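Excinuclease ABC, subunit A. (Deinococcus radiodurans, PDB 2VF7) binds DNA, ATP and zinc as an ABC-type ATPase of the UvrA family and probably takes part in recognising damaged DNA for excision repair. Local coordinates at residues 543-548 against 754-759. The protein carries 1 engineered substitution. Numbering follows the deposited sequence.
Sequences ALVDAL and VYVLDE
Val756 meets the helix with both of its methyl branches. Its CG2 lies 3.2 Å from CG2 of Val545. The side chains come closest here, but the spacing is suspiciously short for two methyls, so the exact distance is doubtful. With CG1 of Val545 anti to the backbone N (chi1 168°), CG2 lies anti to the carbonyl carbon, and this is the branch that meets Val756. The other branch of Val756, CG1, is 4.1 Å from CD2 of Leu544, a looser touch. One strand side chain thus sits against two successive helix residues. One helical turn on from Leu544, toward the start of the strand, CD1 of Leu548 meets CG1 of Val754 at 3.7 Å. Each pair crosses at a slant, with single methyls meeting.

The axes of 543-548 and 754-758 approach to 10.3 Å and run roughly antiparallel, at 149°. Only side chains bridge this gap, and no hydrogen bond crosses it. The five touching residues are all buried. Elsewhere on the helix, Asp546 is exposed and Ala547 partly exposed; neither touches the strand. In the strand the sides alternate: Val754 and Val756 point toward the helix, while Tyr755 and Leu757 do not touch it. Strands 585-589 and 785-789 flank 753-758 in the sheet. Leu548 also packs on Leu586, and Leu544 on Ile787.

Helix 536-551 begins within the P-loop, at Lys536, which binds ADP. The strand ends at Asp758 and Glu759 follows it, consistent with the Walker B aspartate and the glutamate after it in ABC ATPases. The contact therefore joins the P-loop helix to the core sheet of the nucleotide-binding fold. Its chemistry is wholly apolar, which implies that fit and exclusion of water, not directed polar bonds, hold these two segments together.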
loop_
_atom_site.group_PDB
_atom_site.type_symbol
_atom_site.label_atom_id
_atom_site.label_comp_id
_atom_site.label_asym_id
_atom_site.label_seq_id
_atom_site.Cartn_x
_atom_site.Cartn_y
_atom_site.Cartn_z
ATOM N N ALA A 543 -4.128 23.043 33.865
ATOM C CA ALA A 543 -4.767 24.005 34.779
ATOM C C ALA A 543 -3.920 25.222 35.120
ATOM O O ALA A 543 -4.390 26.353 35.007
ATOM C CB ALA A 543 -5.233 23.314 36.062
ATOM N N LEU A 544 -2.682 25.002 35.548
ATOM C CA LEU A 544 -1.826 26.118 35.917
ATOM C C LEU A 544 -1.690 27.057 34.731
ATOM O O LEU A 544 -2.130 28.198 34.797
ATOM C CB LEU A 544 -0.448 25.644 36.390
ATOM C CG LEU A 544 0.524 26.762 36.810
ATOM C CD1 LEU A 544 -0.073 27.636 37.902
ATOM C CD2 LEU A 544 1.849 26.210 37.274
ATOM N N VAL A 545 -1.121 26.545 33.643
ATOM C CA VAL A 545 -0.795 27.329 32.453
ATOM C C VAL A 545 -1.946 28.203 31.942
ATOM O O VAL A 545 -1.763 29.402 31.716
ATOM C CB VAL A 545 -0.241 26.419 31.321
ATOM C CG1 VAL A 545 -0.182 27.155 29.993
ATOM C CG2 VAL A 545 1.128 25.918 31.689
ATOM N N ASP A 546 -3.129 27.630 31.752
ATOM C CA ASP A 546 -4.237 28.475 31.327
ATOM C C ASP A 546 -5.090 28.959 32.493
ATOM O O ASP A 546 -6.309 29.076 32.395
ATOM C CB ASP A 546 -5.045 27.897 30.146
ATOM C CG ASP A 546 -5.437 26.445 30.332
ATOM O OD1 ASP A 546 -6.333 26.182 31.169
ATOM O OD2 ASP A 546 -4.876 25.586 29.600
ATOM N N ALA A 547 -4.419 29.235 33.605
ATOM C CA ALA A 547 -4.950 30.129 34.620
ATOM C C ALA A 547 -4.149 31.422 34.528
ATOM O O ALA A 547 -4.727 32.504 34.465
ATOM C CB ALA A 547 -4.861 29.515 36.016
ATOM N N LEU A 548 -2.821 31.314 34.478
ATOM C CA LEU A 548 -1.992 32.520 34.419
ATOM C C LEU A 548 -1.699 33.068 33.015
ATOM O O LEU A 548 -1.108 34.147 32.881
ATOM C CB LEU A 548 -0.741 32.423 35.311
ATOM C CG LEU A 548 0.482 31.548 35.069
ATOM C CD1 LEU A 548 1.532 31.914 36.105
ATOM C CD2 LEU A 548 0.140 30.103 35.205
ATOM N N VAL A 754 7.921 32.779 35.176
ATOM C CA VAL A 754 7.698 31.401 35.610
ATOM C C VAL A 754 7.821 30.489 34.392
ATOM O O VAL A 754 7.128 30.687 33.381
ATOM C CB VAL A 754 6.318 31.230 36.338
ATOM C CG1 VAL A 754 5.166 31.690 35.458
ATOM C CG2 VAL A 754 6.088 29.796 36.795
ATOM N N TYR A 755 8.738 29.521 34.469
ATOM C CA TYR A 755 8.899 28.526 33.408
ATOM C C TYR A 755 8.202 27.244 33.800
ATOM O O TYR A 755 8.566 26.630 34.803
ATOM C CB TYR A 755 10.377 28.227 33.147
ATOM C CG TYR A 755 11.162 29.386 32.592
ATOM C CD1 TYR A 755 11.675 30.361 33.438
ATOM C CD2 TYR A 755 11.388 29.516 31.222
ATOM C CE1 TYR A 755 12.387 31.431 32.951
ATOM C CE2 TYR A 755 12.111 30.596 30.718
ATOM C CZ TYR A 755 12.608 31.546 31.601
ATOM O OH TYR A 755 13.324 32.618 31.158
ATOM N N VAL A 756 7.209 26.834 33.012
ATOM C CA VAL A 756 6.587 25.530 33.219
ATOM C C VAL A 756 7.020 24.506 32.157
ATOM O O VAL A 756 6.860 24.703 30.951
ATOM C CB VAL A 756 5.048 25.596 33.429
ATOM C CG1 VAL A 756 4.668 26.788 34.326
ATOM C CG2 VAL A 756 4.323 25.669 32.120
ATOM N N LEU A 757 7.586 23.411 32.650
ATOM C CA LEU A 757 8.274 22.424 31.834
ATOM C C LEU A 757 7.722 21.008 32.087
ATOM O O LEU A 757 7.546 20.581 33.234
ATOM C CB LEU A 757 9.769 22.465 32.169
ATOM C CG LEU A 757 10.768 23.542 31.697
ATOM C CD1 LEU A 757 10.184 24.919 31.478
ATOM C CD2 LEU A 757 11.957 23.641 32.662
ATOM N N ASP A 758 7.431 20.285 31.018
ATOM C CA ASP A 758 7.053 18.873 31.122
ATOM C C ASP A 758 8.332 18.034 31.003
ATOM O O ASP A 758 9.257 18.427 30.313
ATOM C CB ASP A 758 6.030 18.547 30.022
ATOM C CG ASP A 758 5.629 17.077 29.981
ATOM O OD1 ASP A 758 5.514 16.544 28.849
ATOM O OD2 ASP A 758 5.413 16.464 31.054
ATOM N N GLU A 759 8.379 16.888 31.670
ATOM C CA GLU A 759 9.593 16.062 31.798
ATOM C C GLU A 759 10.815 16.517 30.974
ATOM O O GLU A 759 11.105 15.939 29.947
ATOM C CB GLU A 759 9.256 14.603 31.497
ATOM C CG GLU A 759 9.842 13.618 32.508
ATOM C CD GLU A 759 11.357 13.535 32.453
ATOM O OE1 GLU A 759 11.930 13.655 31.336
ATOM O OE2 GLU A 759 11.976 13.349 33.522
#